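Local coordinates for capsular polysaccharide biosynthesis protein (Burkholderia pseudomallei, PDB 4BQN), which binds coenzyme A and probably acts as an acetyltransferase in the biosynthesis of capsular polysaccharide, at residues P114-I125 and Y272-S283. The protein carries 1 engineered substitution. Residues are numbered along the deposited sequence; the frame is centred on the assembly and turned at random. Where two conformers were deposited one is given.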
ATOM      1  N   PRO A 114      18.873   0.170  -6.607  1.00 12.84           N
ATOM      2  CA  PRO A 114      19.084  -0.096  -5.184  1.00 14.31           C
ATOM      3  C   PRO A 114      17.853   0.282  -4.369  1.00 14.97           C
ATOM      4  O   PRO A 114      17.131   1.224  -4.732  1.00 16.29           O
ATOM      5  CB  PRO A 114      20.244   0.834  -4.818  1.00 16.75           C
ATOM      6  CG  PRO A 114      20.940   1.113  -6.107  1.00 20.55           C
ATOM      7  CD  PRO A 114      19.877   1.096  -7.160  1.00 15.26           C
ATOM      8  N   PRO A 115      17.606  -0.435  -3.268  1.00 15.78           N
ATOM      9  CA  PRO A 115      16.507  -0.033  -2.397  1.00 16.80           C
ATOM     10  C   PRO A 115      16.716   1.402  -1.921  1.00 16.73           C
ATOM     11  O   PRO A 115      17.842   1.817  -1.633  1.00 18.12           O
ATOM     12  CB  PRO A 115      16.607  -1.010  -1.219  1.00 19.80           C
ATOM     13  CG  PRO A 115      17.367  -2.174  -1.758  1.00 28.74           C
ATOM     14  CD  PRO A 115      18.337  -1.596  -2.740  1.00 19.63           C
ATOM     15  N   HIS A 116      15.639   2.164  -1.864  1.00 15.77           N
ATOM     16  CA  HIS A 116      15.720   3.532  -1.382  1.00 14.83           C
ATOM     17  C   HIS A 116      15.445   3.510   0.116  1.00 15.69           C
ATOM     18  O   HIS A 116      14.512   2.822   0.553  1.00 16.26           O
ATOM     19  CB  HIS A 116      14.701   4.418  -2.113  1.00 15.65           C
ATOM     20  CG  HIS A 116      14.886   5.877  -1.844  1.00 14.26           C
ATOM     21  ND1 HIS A 116      14.548   6.462  -0.642  1.00 17.82           N
ATOM     22  CD2 HIS A 116      15.424   6.856  -2.608  1.00 15.97           C
ATOM     23  CE1 HIS A 116      14.859   7.747  -0.683  1.00 19.33           C
ATOM     24  NE2 HIS A 116      15.393   8.010  -1.865  1.00 18.16           N
ATOM     25  N   PRO A 117      16.238   4.259   0.911  1.00 17.93           N
ATOM     26  CA  PRO A 117      16.061   4.168   2.372  1.00 19.68           C
ATOM     27  C   PRO A 117      14.655   4.539   2.839  1.00 18.23           C
ATOM     28  O   PRO A 117      14.230   4.126   3.912  1.00 19.36           O
ATOM     29  CB  PRO A 117      17.105   5.145   2.938  1.00 25.12           C
ATOM     30  CG  PRO A 117      17.688   5.868   1.774  1.00 32.25           C
ATOM     31  CD  PRO A 117      17.405   5.077   0.536  1.00 20.86           C
ATOM     32  N   GLU A 118      13.935   5.302   2.027  1.00 15.38           N
ATOM     33  CA  GLU A 118      12.588   5.698   2.372  1.00 16.76           C
ATOM     34  C   GLU A 118      11.508   4.803   1.757  1.00 15.78           C
ATOM     35  O   GLU A 118      10.331   4.950   2.081  1.00 19.54           O
ATOM     36  CB  GLU A 118      12.384   7.176   2.021  1.00 19.27           C
ATOM     37  CG  GLU A 118      13.347   8.081   2.798  1.00 21.18           C
ATOM     38  CD  GLU A 118      13.516   9.461   2.212  1.00 22.80           C
ATOM     39  OE1 GLU A 118      13.001   9.719   1.096  1.00 23.09           O
ATOM     40  OE2 GLU A 118      14.177  10.289   2.881  1.00 26.38           O
ATOM     41  N   GLY A 119      11.914   3.890   0.869  1.00 14.36           N
ATOM     42  CA  GLY A 119      11.009   2.896   0.280  1.00 15.19           C
ATOM     43  C   GLY A 119      10.242   3.327  -0.969  1.00 14.99           C
ATOM     44  O   GLY A 119       9.549   2.513  -1.589  1.00 16.00           O
ATOM     45  N   TYR A 120      10.314   4.612  -1.318  1.00 12.60           N
ATOM     46  CA  TYR A 120       9.557   5.167  -2.443  1.00 11.94           C
ATOM     47  C   TYR A 120      10.427   6.134  -3.208  1.00 10.57           C
ATOM     48  O   TYR A 120      11.326   6.769  -2.628  1.00 13.31           O
ATOM     49  CB  TYR A 120       8.300   5.906  -1.963  1.00 13.29           C
ATOM     50  CG  TYR A 120       7.434   5.054  -1.089  1.00 12.07           C
ATOM     51  CD1 TYR A 120       6.483   4.200  -1.638  1.00 12.93           C
ATOM     52  CD2 TYR A 120       7.605   5.054   0.298  1.00 12.05           C
ATOM     53  CE1 TYR A 120       5.704   3.388  -0.821  1.00 12.19           C
ATOM     54  CE2 TYR A 120       6.837   4.239   1.113  1.00 12.39           C
ATOM     55  CZ  TYR A 120       5.896   3.416   0.549  1.00 11.99           C
ATOM     56  OH  TYR A 120       5.136   2.631   1.372  1.00 12.71           O
ATOM     57  N   VAL A 121      10.172   6.226  -4.507  1.00  9.97           N
ATOM     58  CA  VAL A 121      10.833   7.186  -5.370  1.00 10.94           C
ATOM     59  C   VAL A 121       9.825   7.801  -6.332  1.00 11.66           C
ATOM     60  O   VAL A 121       8.724   7.273  -6.531  1.00 12.11           O
ATOM     61  CB  VAL A 121      11.977   6.538  -6.185  1.00 11.67           C
ATOM     62  CG1 VAL A 121      13.086   6.015  -5.269  1.00 13.44           C
ATOM     63  CG2 VAL A 121      11.454   5.426  -7.086  1.00 12.97           C
ATOM     64  N   ASP A 122      10.192   8.934  -6.907  1.00 11.34           N
ATOM     65  CA  ASP A 122       9.331   9.577  -7.882  1.00 11.26           C
ATOM     66  C   ASP A 122       9.725   9.079  -9.271  1.00 11.64           C
ATOM     67  O   ASP A 122      10.780   9.433  -9.805  1.00 12.21           O
ATOM     68  CB  ASP A 122       9.389  11.102  -7.747  1.00 12.24           C
ATOM     69  CG  ASP A 122       8.310  11.787  -8.547  1.00 10.74           C
ATOM     70  OD1 ASP A 122       8.300  11.612  -9.784  1.00 12.26           O
ATOM     71  OD2 ASP A 122       7.444  12.452  -7.930  1.00 12.24           O
ATOM     72  N   ALA A 123       8.894   8.203  -9.823  1.00 11.39           N
ATOM     73  CA  ALA A 123       9.126   7.622 -11.130  1.00 11.65           C
ATOM     74  C   ALA A 123       9.048   8.632 -12.262  1.00 11.68           C
ATOM     75  O   ALA A 123       9.690   8.434 -13.293  1.00 12.73           O
ATOM     76  CB  ALA A 123       8.165   6.473 -11.382  1.00 13.31           C
ATOM     77  N   LEU A 124       8.275   9.705 -12.107  1.00 11.68           N
ATOM     78  CA  LEU A 124       8.272  10.710 -13.167  1.00 11.65           C
ATOM     79  C   LEU A 124       9.637  11.382 -13.246  1.00 13.15           C
ATOM     80  O   LEU A 124      10.118  11.667 -14.328  1.00 13.21           O
ATOM     81  CB  LEU A 124       7.147  11.729 -12.972  1.00 13.43           C
ATOM     82  CG  LEU A 124       6.922  12.625 -14.199  1.00 12.75           C
ATOM     83  CD1 LEU A 124       6.515  11.824 -15.431  1.00 19.39           C
ATOM     84  CD2 LEU A 124       5.875  13.669 -13.878  1.00 14.46           C
ATOM     85  N   ILE A 125      10.260  11.624 -12.094  1.00 11.30           N
ATOM     86  CA  ILE A 125      11.645  12.120 -12.062  1.00 13.15           C
ATOM     87  C   ILE A 125      12.583  11.154 -12.790  1.00 12.88           C
ATOM     88  O   ILE A 125      13.443  11.594 -13.543  1.00 13.88           O
ATOM     89  CB  ILE A 125      12.088  12.459 -10.629  1.00 11.97           C
ATOM     90  CG1 ILE A 125      11.377  13.744 -10.220  1.00 13.10           C
ATOM     91  CG2 ILE A 125      13.608  12.623 -10.526  1.00 14.10           C
ATOM     92  CD1 ILE A 125      11.679  14.244  -8.828  1.00 13.81           C
ATOM     93  N   TYR A 272      13.266  17.709  -1.336  1.00 15.56           N
ATOM     94  CA  TYR A 272      12.877  16.316  -1.539  1.00 14.94           C
ATOM     95  C   TYR A 272      13.020  15.919  -3.015  1.00 14.89           C
ATOM     96  O   TYR A 272      13.646  14.895  -3.363  1.00 14.54           O
ATOM     97  CB  TYR A 272      11.445  16.047  -1.038  1.00 15.20           C
ATOM     98  CG  TYR A 272      11.029  14.620  -1.330  1.00 13.50           C
ATOM     99  CD1 TYR A 272      11.340  13.590  -0.444  1.00 17.25           C
ATOM    100  CD2 TYR A 272      10.391  14.286  -2.532  1.00 13.75           C
ATOM    101  CE1 TYR A 272      11.003  12.272  -0.729  1.00 15.94           C
ATOM    102  CE2 TYR A 272      10.050  12.975  -2.831  1.00 13.73           C
ATOM    103  CZ  TYR A 272      10.355  11.970  -1.926  1.00 13.44           C
ATOM    104  OH  TYR A 272      10.018  10.681  -2.237  1.00 16.00           O
ATOM    105  N   LEU A 273      12.445  16.734  -3.891  1.00 13.10           N
ATOM    106  CA  LEU A 273      12.449  16.415  -5.311  1.00 12.97           C
ATOM    107  C   LEU A 273      13.842  16.553  -5.928  1.00 13.61           C
ATOM    108  O   LEU A 273      14.245  15.748  -6.755  1.00 13.67           O
ATOM    109  CB  LEU A 273      11.409  17.257  -6.056  1.00 14.27           C
ATOM    110  CG  LEU A 273       9.949  16.959  -5.674  1.00 13.85           C
ATOM    111  CD1 LEU A 273       9.039  18.022  -6.264  1.00 16.67           C
ATOM    112  CD2 LEU A 273       9.525  15.564  -6.128  1.00 15.30           C
ATOM    113  N   LEU A 274      14.588  17.572  -5.522  1.00 15.58           N
ATOM    114  CA  LEU A 274      15.973  17.688  -5.961  1.00 16.60           C
ATOM    115  C   LEU A 274      16.800  16.464  -5.553  1.00 15.98           C
ATOM    116  O   LEU A 274      17.609  15.961  -6.342  1.00 17.80           O
ATOM    117  CB  LEU A 274      16.593  18.975  -5.416  1.00 17.83           C
ATOM    118  CG  LEU A 274      16.046  20.293  -5.986  1.00 20.50           C
ATOM    119  CD1 LEU A 274      16.581  21.488  -5.215  1.00 22.45           C
ATOM    120  CD2 LEU A 274      16.313  20.451  -7.476  1.00 23.62           C
ATOM    121  N   GLU A 275      16.587  15.974  -4.334  1.00 16.25           N
ATOM    122  CA  GLU A 275      17.296  14.777  -3.855  1.00 17.59           C
ATOM    123  C   GLU A 275      16.910  13.520  -4.635  1.00 15.58           C
ATOM    124  O   GLU A 275      17.717  12.619  -4.816  1.00 15.49           O
ATOM    125  CB  GLU A 275      17.079  14.588  -2.351  1.00 19.11           C
ATOM    126  CG  GLU A 275      17.808  15.613  -1.491  1.00 27.98           C
ATOM    127  CD  GLU A 275      17.588  15.439   0.007  1.00 41.93           C
ATOM    128  OE1 GLU A 275      17.118  14.362   0.433  1.00 43.70           O
ATOM    129  OE2 GLU A 275      17.888  16.390   0.763  1.00 60.65           O
ATOM    130  N   GLN A 276      15.671  13.461  -5.107  1.00 14.14           N
ATOM    131  CA  GLN A 276      15.269  12.359  -5.996  1.00 12.89           C
ATOM    132  C   GLN A 276      16.108  12.355  -7.269  1.00 13.56           C
ATOM    133  O   GLN A 276      16.593  11.302  -7.708  1.00 14.05           O
ATOM    134  CB  GLN A 276      13.768  12.432  -6.336  1.00 14.70           C
ATOM    135  CG  GLN A 276      12.859  12.135  -5.152  1.00 14.71           C
ATOM    136  CD  GLN A 276      12.829  10.653  -4.823  1.00 14.69           C
ATOM    137  OE1 GLN A 276      12.579   9.823  -5.695  1.00 14.49           O
ATOM    138  NE2 GLN A 276      13.103  10.313  -3.568  1.00 19.37           N
ATOM    139  N   PHE A 277      16.286  13.529  -7.874  1.00 14.56           N
ATOM    140  CA  PHE A 277      17.171  13.628  -9.042  1.00 14.08           C
ATOM    141  C   PHE A 277      18.570  13.118  -8.710  1.00 14.09           C
ATOM    142  O   PHE A 277      19.136  12.321  -9.461  1.00 15.97           O
ATOM    143  CB  PHE A 277      17.240  15.061  -9.585  1.00 15.67           C
ATOM    144  CG  PHE A 277      16.155  15.384 -10.571  1.00 15.19           C
ATOM    145  CD1 PHE A 277      16.341  15.139 -11.936  1.00 17.27           C
ATOM    146  CD2 PHE A 277      14.935  15.907 -10.140  1.00 16.54           C
ATOM    147  CE1 PHE A 277      15.343  15.417 -12.856  1.00 16.50           C
ATOM    148  CE2 PHE A 277      13.937  16.198 -11.060  1.00 15.09           C
ATOM    149  CZ  PHE A 277      14.135  15.935 -12.412  1.00 15.52           C
ATOM    150  N   GLU A 278      19.108  13.557  -7.574  1.00 15.56           N
ATOM    151  CA  GLU A 278      20.458  13.169  -7.177  0.70 15.94           C
ATOM    152  C   GLU A 278      20.549  11.656  -6.975  1.00 15.31           C
ATOM    153  O   GLU A 278      21.534  11.030  -7.360  1.00 17.71           O
ATOM    154  CB  GLU A 278      20.865  13.945  -5.929  0.70 18.83           C
ATOM    155  CG  GLU A 278      21.041  15.428  -6.245  0.70 19.88           C
ATOM    156  CD  GLU A 278      20.954  16.366  -5.055  0.70 27.39           C
ATOM    157  OE1 GLU A 278      20.800  15.911  -3.905  0.70 31.90           O
ATOM    158  OE2 GLU A 278      21.047  17.590  -5.284  0.70 45.49           O
ATOM    159  N   TRP A 279      19.497  11.065  -6.413  1.00 14.52           N
ATOM    160  CA  TRP A 279      19.460   9.632  -6.171  1.00 14.69           C
ATOM    161  C   TRP A 279      19.483   8.864  -7.500  1.00 13.17           C
ATOM    162  O   TRP A 279      20.309   7.968  -7.681  1.00 14.87           O
ATOM    163  CB  TRP A 279      18.234   9.271  -5.325  1.00 14.99           C
ATOM    164  CG  TRP A 279      18.256   7.850  -4.846  1.00 16.20           C
ATOM    165  CD1 TRP A 279      18.843   7.382  -3.698  1.00 15.98           C
ATOM    166  CD2 TRP A 279      17.682   6.708  -5.494  1.00 16.37           C
ATOM    167  NE1 TRP A 279      18.673   6.019  -3.597  1.00 18.23           N
ATOM    168  CE2 TRP A 279      17.953   5.583  -4.678  1.00 14.61           C
ATOM    169  CE3 TRP A 279      16.948   6.525  -6.679  1.00 14.83           C
ATOM    170  CZ2 TRP A 279      17.544   4.290  -5.020  1.00 15.60           C
ATOM    171  CZ3 TRP A 279      16.530   5.220  -7.016  1.00 16.07           C
ATOM    172  CH2 TRP A 279      16.841   4.129  -6.191  1.00 15.40           C
ATOM    173  N   PHE A 280      18.613   9.230  -8.441  1.00 13.48           N
ATOM    174  CA  PHE A 280      18.601   8.546  -9.731  1.00 13.94           C
ATOM    175  C   PHE A 280      19.903   8.734 -10.517  1.00 14.43           C
ATOM    176  O   PHE A 280      20.324   7.813 -11.226  1.00 15.32           O
ATOM    177  CB  PHE A 280      17.420   8.985 -10.585  1.00 14.44           C
ATOM    178  CG  PHE A 280      16.098   8.416 -10.138  1.00 14.64           C
ATOM    179  CD1 PHE A 280      15.832   7.050 -10.262  1.00 13.10           C
ATOM    180  CD2 PHE A 280      15.111   9.252  -9.612  1.00 15.05           C
ATOM    181  CE1 PHE A 280      14.608   6.527  -9.865  1.00 13.98           C
ATOM    182  CE2 PHE A 280      13.883   8.736  -9.228  1.00 16.98           C
ATOM    183  CZ  PHE A 280      13.632   7.374  -9.354  1.00 14.97           C
ATOM    184  N   GLU A 281      20.516   9.920 -10.404  1.00 15.48           N
ATOM    185  CA  GLU A 281      21.737  10.199 -11.152  0.70 16.11           C
ATOM    186  C   GLU A 281      22.919   9.336 -10.661  1.00 16.12           C
ATOM    187  O   GLU A 281      23.899   9.173 -11.379  1.00 20.32           O
ATOM    188  CB  GLU A 281      22.019  11.714 -11.178  0.70 21.44           C
ATOM    189  CG  GLU A 281      21.070  12.490 -12.110  0.70 24.59           C
ATOM    190  CD  GLU A 281      20.939  13.987 -11.801  0.70 25.93           C
ATOM    191  OE1 GLU A 281      21.783  14.527 -11.051  0.70 40.54           O
ATOM    192  OE2 GLU A 281      19.986  14.636 -12.317  0.70 31.89           O
ATOM    193  N   ARG A 282      22.795   8.742  -9.469  1.00 15.28           N
ATOM    194  CA  ARG A 282      23.834   7.834  -8.952  0.70 17.21           C
ATOM    195  C   ARG A 282      23.784   6.440  -9.576  1.00 14.13           C
ATOM    196  O   ARG A 282      24.768   5.716  -9.548  1.00 18.15           O
ATOM    197  CB  ARG A 282      23.771   7.740  -7.424  0.70 17.64           C
ATOM    198  CG  ARG A 282      24.093   9.055  -6.730  0.70 19.72           C
ATOM    199  CD  ARG A 282      23.991   8.962  -5.213  0.70 19.93           C
ATOM    200  NE  ARG A 282      23.974  10.300  -4.616  0.70 22.74           N
ATOM    201  CZ  ARG A 282      22.965  10.815  -3.912  0.70 23.42           C
ATOM    202  NH1 ARG A 282      21.875  10.102  -3.663  0.70 28.74           N
ATOM    203  NH2 ARG A 282      23.060  12.045  -3.433  0.70 35.01           N
ATOM    204  N   SER A 283      22.635   6.056 -10.127  1.00 15.61           N
ATOM    205  CA  SER A 283      22.475   4.735 -10.728  1.00 15.92           C
ATOM    206  C   SER A 283      22.793   4.773 -12.230  1.00 16.86           C
ATOM    207  O   SER A 283      22.769   5.840 -12.835  1.00 16.62           O
ATOM    208  CB  SER A 283      21.037   4.232 -10.508  1.00 17.27           C
ATOM    209  OG  SER A 283      20.873   3.755  -9.185  1.00 18.08           O
TER
HETATM  210  O   HOH W   1      19.708   3.801  -2.043  1.00 23.39           O
HETATM  211  O   HOH W   2      16.397  10.613  -2.378  1.00 25.54           O
HETATM  212  O   HOH W   3      11.125   8.813  -0.768  1.00 23.77           O
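Tyr-272 OH, Glu-118 OE1 and Tyr-120 O meet at one water, which accepts from the phenol at 2.6 Å and donates to the other two. One turn further along the helix, Asp-122 N donates to Gln-276 OE1 at 2.8 Å, nearly straight (161°) but from above the carbonyl plane. Glutamine suits this position: folded back by its turn about CB-CG (chi2 -75°), it brings its amide against the strand edge, where Val-121 pairs through its backbone with Asn-108.

The indole of Trp-279 offers a wide face to two side chains and an N-H to a water that bridges to Pro-115 O. His-116 turns an edge onto the five-membered ring, His-116 CD2 lying 3.5 Å from Trp-279 NE1, while Val-121 CG1 makes a CH-pi contact over the six-membered ring on the same face. Glu-118 N donates to His-116 ND1 in the ring plane, fixing the imidazole's rotation.

Branched, apolar Ile-125 is a knob among Leu-273, Gln-276, Phe-277 and Phe-280, sending CG2 over the Phe-277 face and CD1 to Leu-273 CD2. Asp-122 is the N-cap of helix 123-130, OD1 accepting from Ile-125 N; its OD2 bonds Tyr-242 and Thr-106. Tyr-120 OH bonds Asn-200, a CoA-binding residue.

Apolar packing thus anchors the helix start, while Gln-276 and waters satisfy loop backbone groups, consistent with a loop held firmly beside the coenzyme A pocket.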